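Local coordinates for L-arabinose ABC transporter, periplasmic L-arabinose-binding protein (PDB 4KZK) that binds beta-D-galactose in the cleft between its two lobes and, as a periplasmic receptor, probably delivers L-arabinose to an inner-membrane ABC transporter, at residues A[40-45]-A[95-100]. Sequence-based numbering, arbitrary orientation.
With GAL (beta-D-galactopyranose), chain B.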
ATOM      1  N   GLY A  40     -17.581   7.991   8.520  1.00 15.86           N
ATOM      2  CA  GLY A  40     -17.263   7.753   7.108  1.00 14.59           C
ATOM      3  C   GLY A  40     -15.917   7.095   6.990  1.00 13.40           C
ATOM      4  O   GLY A  40     -15.031   7.367   7.793  1.00 13.82           O
ATOM      5  N   PHE A  41     -15.764   6.214   5.999  1.00 12.53           N
ATOM      6  CA  PHE A  41     -14.476   5.573   5.716  1.00 11.46           C
ATOM      7  C   PHE A  41     -14.318   5.600   4.200  1.00 10.58           C
ATOM      8  O   PHE A  41     -14.953   4.844   3.487  1.00 10.81           O
ATOM      9  CB  PHE A  41     -14.423   4.146   6.258  1.00 11.85           C
ATOM     10  CG  PHE A  41     -13.025   3.649   6.560  1.00 11.42           C
ATOM     11  CD1 PHE A  41     -12.057   3.526   5.561  1.00 10.47           C
ATOM     12  CD2 PHE A  41     -12.662   3.314   7.859  1.00 12.04           C
ATOM     13  CE1 PHE A  41     -10.782   3.065   5.870  1.00 10.31           C
ATOM     14  CE2 PHE A  41     -11.388   2.848   8.163  1.00 11.86           C
ATOM     15  CZ  PHE A  41     -10.435   2.734   7.148  1.00 10.92           C
ATOM     16  N   VAL A  42     -13.486   6.522   3.745  1.00  9.75           N
ATOM     17  CA  VAL A  42     -13.396   6.928   2.338  1.00  9.42           C
ATOM     18  C   VAL A  42     -12.060   6.445   1.814  1.00  8.67           C
ATOM     19  O   VAL A  42     -11.042   6.727   2.414  1.00  8.59           O
ATOM     20  CB  VAL A  42     -13.553   8.464   2.211  1.00  9.53           C
ATOM     21  CG1 VAL A  42     -13.344   8.910   0.771  1.00  9.44           C
ATOM     22  CG2 VAL A  42     -14.929   8.869   2.755  1.00 10.36           C
ATOM     23  N   VAL A  43     -12.068   5.689   0.714  1.00  8.44           N
ATOM     24  CA  VAL A  43     -10.841   5.085   0.182  1.00  8.18           C
ATOM     25  C   VAL A  43     -10.565   5.427  -1.278  1.00  7.98           C
ATOM     26  O   VAL A  43     -11.481   5.523  -2.101  1.00  8.09           O
ATOM     27  CB  VAL A  43     -10.846   3.538   0.351  1.00  8.45           C
ATOM     28  CG1 VAL A  43     -11.038   3.161   1.814  1.00  9.05           C
ATOM     29  CG2 VAL A  43     -11.893   2.871  -0.537  1.00  8.95           C
ATOM     30  N   LYS A  44      -9.292   5.584  -1.617  1.00  7.74           N
ATOM     31  CA  LYS A  44      -8.929   6.003  -2.963  1.00  7.83           C
ATOM     32  C   LYS A  44      -9.189   4.955  -4.044  1.00  8.54           C
ATOM     33  O   LYS A  44      -9.421   5.305  -5.203  1.00  9.09           O
ATOM     34  CB  LYS A  44      -7.460   6.445  -3.024  1.00  7.49           C
ATOM     35  CG  LYS A  44      -6.468   5.383  -2.611  1.00  7.25           C
ATOM     36  CD  LYS A  44      -5.013   5.839  -2.726  1.00  7.36           C
ATOM     37  CE  LYS A  44      -4.082   4.680  -2.398  1.00  7.46           C
ATOM     38  NZ  LYS A  44      -2.610   4.992  -2.473  1.00  7.79           N
ATOM     39  N   GLN A  45      -9.120   3.666  -3.687  1.00  9.09           N
ATOM     40  CA  GLN A  45      -9.044   2.577  -4.683  1.00 10.35           C
ATOM     41  C   GLN A  45      -9.799   1.350  -4.209  1.00 10.23           C
ATOM     42  O   GLN A  45      -9.195   0.406  -3.674  1.00  9.87           O
ATOM     43  CB  GLN A  45      -7.595   2.200  -5.003  1.00 11.76           C
ATOM     44  CG  GLN A  45      -6.923   3.172  -5.962  1.00 14.15           C
ATOM     45  CD  GLN A  45      -5.471   2.804  -6.214  1.00 16.74           C
ATOM     46  OE1 GLN A  45      -5.161   1.643  -6.508  1.00 19.71           O
ATOM     47  NE2 GLN A  45      -4.573   3.767  -6.077  1.00 19.05           N
ATOM     48  N   VAL A  95     -14.833  11.236   9.803  1.00 15.16           N
ATOM     49  CA  VAL A  95     -14.417  10.568   8.563  1.00 13.84           C
ATOM     50  C   VAL A  95     -12.937  10.161   8.658  1.00 13.00           C
ATOM     51  O   VAL A  95     -12.056  10.945   9.092  1.00 13.11           O
ATOM     52  CB  VAL A  95     -14.664  11.486   7.328  1.00 13.55           C
ATOM     53  CG1 VAL A  95     -14.003  12.846   7.503  1.00 13.87           C
ATOM     54  CG2 VAL A  95     -14.217  10.817   6.016  1.00 12.73           C
ATOM     55  N   ILE A  96     -12.680   8.930   8.224  1.00 12.27           N
ATOM     56  CA  ILE A  96     -11.330   8.400   8.040  1.00 11.58           C
ATOM     57  C   ILE A  96     -11.135   8.278   6.535  1.00 10.49           C
ATOM     58  O   ILE A  96     -12.023   7.776   5.845  1.00 10.70           O
ATOM     59  CB  ILE A  96     -11.188   7.033   8.727  1.00 11.99           C
ATOM     60  CG1 ILE A  96     -11.405   7.149  10.244  1.00 13.16           C
ATOM     61  CG2 ILE A  96      -9.838   6.404   8.433  1.00 11.50           C
ATOM     62  CD1 ILE A  96     -11.737   5.849  10.930  1.00 13.95           C
ATOM     63  N   ILE A  97     -10.033   8.794   6.026  1.00 10.02           N
ATOM     64  CA  ILE A  97      -9.860   8.853   4.572  1.00  9.09           C
ATOM     65  C   ILE A  97      -8.447   8.471   4.134  1.00  8.72           C
ATOM     66  O   ILE A  97      -7.479   8.878   4.758  1.00  8.85           O
ATOM     67  CB  ILE A  97     -10.250  10.246   4.017  1.00  9.33           C
ATOM     68  CG1 ILE A  97     -10.152  10.292   2.481  1.00  8.87           C
ATOM     69  CG2 ILE A  97      -9.444  11.370   4.679  1.00  9.72           C
ATOM     70  CD1 ILE A  97     -10.912  11.427   1.834  1.00  9.11           C
ATOM     71  N   CYS A  98      -8.368   7.686   3.065  1.00  8.22           N
ATOM     72  CA  CYS A  98      -7.134   7.529   2.303  1.00  8.02           C
ATOM     73  C   CYS A  98      -7.389   8.245   0.991  1.00  7.92           C
ATOM     74  O   CYS A  98      -8.050   7.704   0.112  1.00  7.50           O
ATOM     75  CB  CYS A  98      -6.758   6.069   2.049  1.00  7.87           C
ATOM     76  SG  CYS A  98      -5.171   5.972   1.136  1.00  7.92           S
ATOM     77  N   ALA A  99      -6.909   9.475   0.893  1.00  8.24           N
ATOM     78  CA  ALA A  99      -7.209  10.316  -0.248  1.00  8.44           C
ATOM     79  C   ALA A  99      -6.441   9.853  -1.480  1.00  8.57           C
ATOM     80  O   ALA A  99      -5.367   9.275  -1.376  1.00  8.69           O
ATOM     81  CB  ALA A  99      -6.889  11.766   0.081  1.00  8.99           C
ATOM     82  N   PRO A 100      -6.955  10.159  -2.686  1.00  8.57           N
ATOM     83  CA  PRO A 100      -6.298   9.776  -3.924  1.00  9.14           C
ATOM     84  C   PRO A 100      -5.157  10.723  -4.289  1.00  9.97           C
ATOM     85  O   PRO A 100      -4.370  10.413  -5.171  1.00 10.74           O
ATOM     86  CB  PRO A 100      -7.431   9.865  -4.947  1.00  9.07           C
ATOM     87  CG  PRO A 100      -8.350  10.876  -4.406  1.00  9.13           C
ATOM     88  CD  PRO A 100      -8.276  10.757  -2.924  1.00  8.85           C
TER
HETATM   89  C1  GAL B 600      -1.493   2.654   0.218  1.00  7.50           C
HETATM   90  C2  GAL B 600      -1.552   1.643  -0.924  1.00  7.29           C
HETATM   91  C3  GAL B 600      -2.251   0.377  -0.411  1.00  6.83           C
HETATM   92  C4  GAL B 600      -1.556  -0.120   0.854  1.00  6.84           C
HETATM   93  C5  GAL B 600      -1.548   0.993   1.886  1.00  7.21           C
HETATM   94  C6  GAL B 600      -0.811   0.581   3.153  1.00  7.36           C
HETATM   95  O1  GAL B 600      -0.740   3.760  -0.242  1.00  7.68           O
HETATM   96  O2  GAL B 600      -2.279   2.219  -1.985  1.00  7.86           O
HETATM   97  O3  GAL B 600      -2.283  -0.644  -1.416  1.00  6.75           O
HETATM   98  O4  GAL B 600      -0.257  -0.577   0.566  1.00  6.31           O
HETATM   99  O5  GAL B 600      -0.836   2.097   1.346  1.00  7.66           O
HETATM  100  O6  GAL B 600      -0.812   1.635   4.102  1.00  7.64           O
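Gly40–Val43 and Val95–Cys98 run as neighbouring parallel strands, 8° apart in direction, with Ile96 N donating to Gly40 O, Val42 N to Ile96 O and Cys98 N to Val42 O, each at 2.9 Å. On one face of the sheet, CG2 of Ile96 sits over the Phe41 ring, offset toward its rim, in a CH-pi contact 4.0 Å from the centroid. The same ring meets Trp55 at a steep angle, and helices 49-65 and 291-308 cover this side. On the other face, Val42 and Ile97 lie side by side, CG1 of Val42 being 3.7 Å from CD1 of Ile97, while CG2 of Val42 meets CG2 of Val95 beneath helix 77-89. Past Val43, CB of Lys44 packs against Pro100. The lysine CG lies between backbone N and carbonyl carbon (chi1 59°), and the fully extended chain beyond carries CD and CE past the sulfur of Cys98, with SG 3.9 Å from CD. Lys44 NZ donates hydrogen bonds to galactose O2 (2.8 Å) and O1 (3.2 Å), and forms a salt bridge with OD2 of Asp124, whose OD1 hydrogen-bonds the sugar. The sugar site lies at the C-terminal ends of the parallel strands of this alpha/beta lobe, as in other periplasmic sugar-binding proteins. The methylenes, packed against Pro100, the Cys98 sulfur and backbone carbonyl oxygens, thus carry the ammonium group to the sugar, where Asp124 probably stabilises its charge and helps aim it at two adjacent oxygens.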